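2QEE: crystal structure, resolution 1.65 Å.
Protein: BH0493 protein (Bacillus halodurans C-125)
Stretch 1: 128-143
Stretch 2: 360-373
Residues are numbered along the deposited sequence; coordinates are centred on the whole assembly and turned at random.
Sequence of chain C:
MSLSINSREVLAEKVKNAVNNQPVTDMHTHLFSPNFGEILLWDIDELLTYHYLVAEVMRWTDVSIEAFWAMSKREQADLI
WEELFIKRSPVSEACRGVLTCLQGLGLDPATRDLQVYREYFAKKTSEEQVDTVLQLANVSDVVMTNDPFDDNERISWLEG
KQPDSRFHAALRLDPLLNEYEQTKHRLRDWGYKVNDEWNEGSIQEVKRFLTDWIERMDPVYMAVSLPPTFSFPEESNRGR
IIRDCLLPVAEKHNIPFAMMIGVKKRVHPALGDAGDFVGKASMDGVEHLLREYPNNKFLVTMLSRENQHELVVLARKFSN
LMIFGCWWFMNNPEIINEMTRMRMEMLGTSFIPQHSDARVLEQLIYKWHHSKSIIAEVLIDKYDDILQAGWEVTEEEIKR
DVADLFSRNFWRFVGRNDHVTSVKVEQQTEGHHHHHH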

# COMPACT_ATOMS: atom_id res chain seq x y z
N GLU C 128 -13.31 27.98 29.81
CA GLU C 128 -11.87 28.15 30.11
C GLU C 128 -11.04 27.08 29.39
O GLU C 128 -9.97 27.39 28.85
CB GLU C 128 -11.60 28.05 31.60
CG GLU C 128 -12.12 29.26 32.35
CD GLU C 128 -12.02 29.13 33.86
OE1 GLU C 128 -12.03 28.00 34.41
OE2 GLU C 128 -11.93 30.20 34.50
N GLN C 129 -11.52 25.84 29.42
CA GLN C 129 -10.75 24.73 28.81
C GLN C 129 -10.69 24.89 27.32
O GLN C 129 -9.65 24.60 26.69
CB GLN C 129 -11.27 23.33 29.22
CG GLN C 129 -10.39 22.15 28.72
CD GLN C 129 -8.97 22.10 29.34
OE1 GLN C 129 -8.47 23.10 29.90
NE2 GLN C 129 -8.30 20.94 29.23
N VAL C 130 -11.80 25.28 26.72
CA VAL C 130 -11.79 25.61 25.27
C VAL C 130 -10.73 26.68 24.99
O VAL C 130 -9.92 26.54 24.07
CB VAL C 130 -13.22 26.00 24.74
CG1 VAL C 130 -13.15 26.56 23.37
CG2 VAL C 130 -14.13 24.79 24.75
N ASP C 131 -10.72 27.77 25.75
CA ASP C 131 -9.69 28.80 25.55
C ASP C 131 -8.28 28.23 25.62
O ASP C 131 -7.47 28.50 24.76
CB ASP C 131 -9.87 29.92 26.58
CG ASP C 131 -11.03 30.83 26.25
OD1 ASP C 131 -11.60 30.73 25.14
OD2 ASP C 131 -11.37 31.68 27.10
N THR C 132 -7.99 27.48 26.68
CA THR C 132 -6.69 26.86 26.85
C THR C 132 -6.34 25.96 25.66
O THR C 132 -5.26 26.08 25.07
CB THR C 132 -6.64 26.04 28.14
OG1 THR C 132 -6.94 26.90 29.26
CG2 THR C 132 -5.26 25.45 28.32
N VAL C 133 -7.26 25.05 25.33
CA VAL C 133 -6.96 24.02 24.33
C VAL C 133 -6.78 24.61 22.94
O VAL C 133 -5.83 24.23 22.25
CB VAL C 133 -8.00 22.84 24.36
CG1 VAL C 133 -7.87 21.93 23.09
CG2 VAL C 133 -7.80 22.06 25.58
N LEU C 134 -7.62 25.55 22.53
CA LEU C 134 -7.48 26.11 21.19
C LEU C 134 -6.18 26.91 21.06
O LEU C 134 -5.58 26.97 19.96
CB LEU C 134 -8.68 27.01 20.84
CG LEU C 134 -10.04 26.30 20.74
CD1 LEU C 134 -11.10 27.27 20.17
CD2 LEU C 134 -9.94 25.09 19.87
N GLN C 135 -5.77 27.55 22.15
CA GLN C 135 -4.52 28.29 22.17
C GLN C 135 -3.32 27.33 22.02
O GLN C 135 -2.44 27.50 21.14
CB GLN C 135 -4.42 29.11 23.45
CG GLN C 135 -3.25 30.04 23.46
CD GLN C 135 -1.95 29.33 23.74
OE1 GLN C 135 -1.85 28.54 24.68
NE2 GLN C 135 -0.92 29.67 22.96
N LEU C 136 -3.28 26.33 22.89
CA LEU C 136 -2.22 25.29 22.88
C LEU C 136 -2.11 24.55 21.56
O LEU C 136 -0.98 24.30 21.08
CB LEU C 136 -2.41 24.27 23.99
CG LEU C 136 -2.04 24.73 25.38
CD1 LEU C 136 -2.57 23.69 26.38
CD2 LEU C 136 -0.53 24.94 25.49
N ALA C 137 -3.26 24.19 20.97
CA ALA C 137 -3.27 23.49 19.69
C ALA C 137 -3.18 24.49 18.51
O ALA C 137 -3.15 24.07 17.35
CB ALA C 137 -4.55 22.60 19.56
N ASN C 138 -3.18 25.81 18.78
CA ASN C 138 -3.22 26.81 17.70
C ASN C 138 -4.30 26.53 16.65
O ASN C 138 -4.04 26.51 15.43
CB ASN C 138 -1.84 26.96 17.02
CG ASN C 138 -1.69 28.26 16.29
OD1 ASN C 138 -2.55 29.17 16.38
ND2 ASN C 138 -0.63 28.35 15.47
N VAL C 139 -5.55 26.33 17.13
CA VAL C 139 -6.68 26.13 16.24
C VAL C 139 -7.61 27.35 16.35
O VAL C 139 -8.09 27.69 17.45
CB VAL C 139 -7.47 24.86 16.60
CG1 VAL C 139 -8.81 24.79 15.85
CG2 VAL C 139 -6.61 23.61 16.30
N SER C 140 -7.81 28.01 15.22
CA SER C 140 -8.60 29.25 15.15
C SER C 140 -10.07 28.93 14.89
O SER C 140 -10.99 29.72 15.27
CB SER C 140 -8.06 30.13 14.05
OG SER C 140 -8.24 29.56 12.77
N ASP C 141 -10.34 27.81 14.21
CA ASP C 141 -11.69 27.51 13.75
C ASP C 141 -11.93 26.01 13.84
O ASP C 141 -11.12 25.23 13.32
CB ASP C 141 -11.87 27.95 12.30
CG ASP C 141 -11.83 29.48 12.17
OD1 ASP C 141 -12.88 30.14 12.29
OD2 ASP C 141 -10.74 30.05 12.04
N VAL C 142 -13.08 25.63 14.40
CA VAL C 142 -13.45 24.23 14.56
C VAL C 142 -14.75 24.01 13.79
O VAL C 142 -15.74 24.77 14.00
CB VAL C 142 -13.65 23.89 16.08
CG1 VAL C 142 -14.39 22.56 16.28
CG2 VAL C 142 -12.29 23.84 16.80
N VAL C 143 -14.77 23.02 12.89
CA VAL C 143 -16.04 22.64 12.26
C VAL C 143 -16.62 21.50 13.06
O VAL C 143 -15.97 20.45 13.31
CB VAL C 143 -15.91 22.30 10.78
CG1 VAL C 143 -17.27 21.91 10.21
CG2 VAL C 143 -15.35 23.51 9.97
N VAL C 360 -13.11 14.46 21.88
CA VAL C 360 -12.84 14.98 23.23
C VAL C 360 -11.98 16.20 23.00
O VAL C 360 -10.97 16.14 22.26
CB VAL C 360 -12.11 13.96 24.09
CG1 VAL C 360 -11.75 14.57 25.46
CG2 VAL C 360 -12.97 12.66 24.26
N LEU C 361 -12.37 17.32 23.62
CA LEU C 361 -11.74 18.61 23.38
C LEU C 361 -10.21 18.57 23.35
O LEU C 361 -9.61 19.03 22.38
CB LEU C 361 -12.14 19.63 24.46
CG LEU C 361 -11.55 21.04 24.35
CD1 LEU C 361 -11.86 21.73 23.04
CD2 LEU C 361 -12.10 21.81 25.56
N GLU C 362 -9.59 17.98 24.38
CA GLU C 362 -8.10 18.01 24.49
C GLU C 362 -7.38 17.29 23.36
O GLU C 362 -6.19 17.58 23.14
CB GLU C 362 -7.61 17.40 25.79
CG GLU C 362 -7.95 18.23 27.04
CD GLU C 362 -9.42 18.11 27.48
OE1 GLU C 362 -10.19 17.29 26.95
OE2 GLU C 362 -9.78 18.85 28.42
N GLN C 363 -8.08 16.44 22.63
CA GLN C 363 -7.47 15.74 21.49
C GLN C 363 -6.98 16.67 20.38
O GLN C 363 -6.11 16.31 19.56
CB GLN C 363 -8.46 14.76 20.89
CG GLN C 363 -8.82 13.60 21.83
CD GLN C 363 -9.94 12.72 21.29
OE1 GLN C 363 -10.75 13.14 20.49
NE2 GLN C 363 -9.98 11.48 21.76
N LEU C 364 -7.51 17.88 20.29
CA LEU C 364 -6.96 18.88 19.37
C LEU C 364 -5.48 19.03 19.61
O LEU C 364 -4.73 19.23 18.62
CB LEU C 364 -7.63 20.25 19.57
CG LEU C 364 -9.07 20.26 19.16
CD1 LEU C 364 -9.60 21.69 19.44
CD2 LEU C 364 -9.19 20.00 17.67
N ILE C 365 -5.03 18.89 20.85
CA ILE C 365 -3.60 19.11 21.14
C ILE C 365 -2.81 18.03 20.37
O ILE C 365 -1.94 18.37 19.55
CB ILE C 365 -3.29 19.01 22.65
CG1 ILE C 365 -4.01 20.17 23.36
CG2 ILE C 365 -1.74 19.18 22.91
CD1 ILE C 365 -3.86 20.12 24.92
N TYR C 366 -3.10 16.76 20.65
CA TYR C 366 -2.24 15.69 20.04
C TYR C 366 -2.53 15.48 18.57
O TYR C 366 -1.60 15.16 17.76
CB TYR C 366 -2.32 14.38 20.79
CG TYR C 366 -3.32 13.33 20.35
CD1 TYR C 366 -3.10 12.55 19.20
CD2 TYR C 366 -4.49 13.06 21.13
CE1 TYR C 366 -3.92 11.50 18.85
CE2 TYR C 366 -5.34 12.01 20.75
CZ TYR C 366 -5.08 11.26 19.61
OH TYR C 366 -5.90 10.21 19.24
N LYS C 367 -3.78 15.62 18.15
CA LYS C 367 -4.07 15.34 16.76
C LYS C 367 -3.28 16.32 15.88
O LYS C 367 -2.71 15.93 14.84
CB LYS C 367 -5.58 15.42 16.46
CG LYS C 367 -6.41 14.41 17.27
CD LYS C 367 -6.69 13.18 16.51
CE LYS C 367 -7.82 12.43 17.27
NZ LYS C 367 -8.08 11.13 16.58
N TRP C 368 -3.22 17.59 16.27
CA TRP C 368 -2.50 18.60 15.47
C TRP C 368 -0.98 18.52 15.69
O TRP C 368 -0.22 18.68 14.75
CB TRP C 368 -3.11 20.01 15.70
CG TRP C 368 -4.43 20.04 15.00
CD1 TRP C 368 -5.67 20.02 15.60
CD2 TRP C 368 -4.65 19.93 13.60
NE1 TRP C 368 -6.64 19.98 14.64
CE2 TRP C 368 -6.03 19.88 13.40
CE3 TRP C 368 -3.79 19.87 12.50
CZ2 TRP C 368 -6.60 19.80 12.14
CZ3 TRP C 368 -4.33 19.82 11.25
CH2 TRP C 368 -5.75 19.76 11.07
N HIS C 369 -0.54 18.27 16.90
CA HIS C 369 0.90 18.13 17.15
C HIS C 369 1.47 16.96 16.31
O HIS C 369 2.51 17.09 15.62
CB HIS C 369 1.11 17.88 18.64
CG HIS C 369 2.54 17.74 19.07
ND1 HIS C 369 3.33 16.65 18.74
CD2 HIS C 369 3.30 18.54 19.86
CE1 HIS C 369 4.53 16.81 19.28
NE2 HIS C 369 4.54 17.94 19.96
N HIS C 370 0.82 15.80 16.39
CA HIS C 370 1.39 14.61 15.72
C HIS C 370 1.35 14.76 14.22
O HIS C 370 2.27 14.30 13.49
CB HIS C 370 0.59 13.35 16.11
CG HIS C 370 0.69 12.95 17.56
ND1 HIS C 370 0.18 11.74 18.01
CD2 HIS C 370 1.21 13.57 18.64
CE1 HIS C 370 0.36 11.66 19.32
NE2 HIS C 370 1.02 12.73 19.72
N SER C 371 0.25 15.36 13.71
CA SER C 371 0.12 15.54 12.26
C SER C 371 1.00 16.65 11.75
O SER C 371 1.52 16.55 10.68
CB SER C 371 -1.31 15.86 11.89
OG SER C 371 -2.07 14.64 11.99
N LYS C 372 1.09 17.75 12.48
CA LYS C 372 1.96 18.84 11.99
C LYS C 372 3.42 18.42 11.79
O LYS C 372 4.00 18.79 10.80
CB LYS C 372 1.88 20.09 12.88
CG LYS C 372 0.65 20.93 12.50
CD LYS C 372 0.61 22.22 13.42
CE LYS C 372 -0.34 23.31 12.80
NZ LYS C 372 -0.27 24.65 13.55
N SER C 373 3.95 17.59 12.70
CA SER C 373 5.37 17.18 12.60
C SER C 373 5.56 16.39 11.30
O SER C 373 6.50 16.65 10.57
CB SER C 373 5.83 16.40 13.82
OG SER C 373 5.13 15.21 14.00
O HOH W 1 -1.01 23.57 15.76

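This is a mainly apolar packing of two nearly parallel helices and the residues flanking them, with one hydrogen bond near its start and one bridging water near its end. The axes of helices 128-136 and 363-373 approach to 8.8 Å and run 6° apart. Together the stretches bury 602 Å².

Val133 points toward the second stretch and touches four of its residues. Val133 CG1 lies 3.9 Å from Leu364 CB and 4.3 Å from Ile365 CG1, and Val133 CB is 4.0 Å from Leu361 CG. A compact branched side chain fits here. Leu361 CD2 also lies 3.7 Å from Val130 CG2.

Ala137 marks the tightest approach of the backbones, with Ala137 CA 4.6 Å from Ile365 CA. Ala137 CB lies 3.5 Å from Leu364 O and 3.9 Å from Ile365 CA. The small methyl group suits this close approach. From Ala137 the Leu364 side chain runs on toward Leu134, and Leu364 CD1 lies 3.4 Å from Leu134 CD2 and 4.3 Å from Val142 CG2. Leu136 is exposed, yet Leu136 CD1 lies 4.1 Å from Ile365 CD1.

The first helix ends in a Schellman motif. Asn138 takes positive phi, while Asn138 N bonds to Gln135 O (3.0 Å) and Val139 N to Leu134 O (2.9 Å). Val139 CG2 then approaches the Trp368 ring obliquely, 3.8 Å from Trp368 CD1.

The direct polar link is buried. Gln129 NE2 donates to Glu362 OE2 at 2.7 Å, so the amide gives a buried carboxylate oxygen a donor. The CA-to-CB bond of Glu362 points sideways, but the end of its side chain comes nearer (chi1 m, chi2 p).

At the other end, water 1 donates to Ala137 O (2.7 Å) and accepts from Lys372 NZ (2.6 Å). The long, extended lysine thus reaches a carbonyl at the helix end through one ordered water.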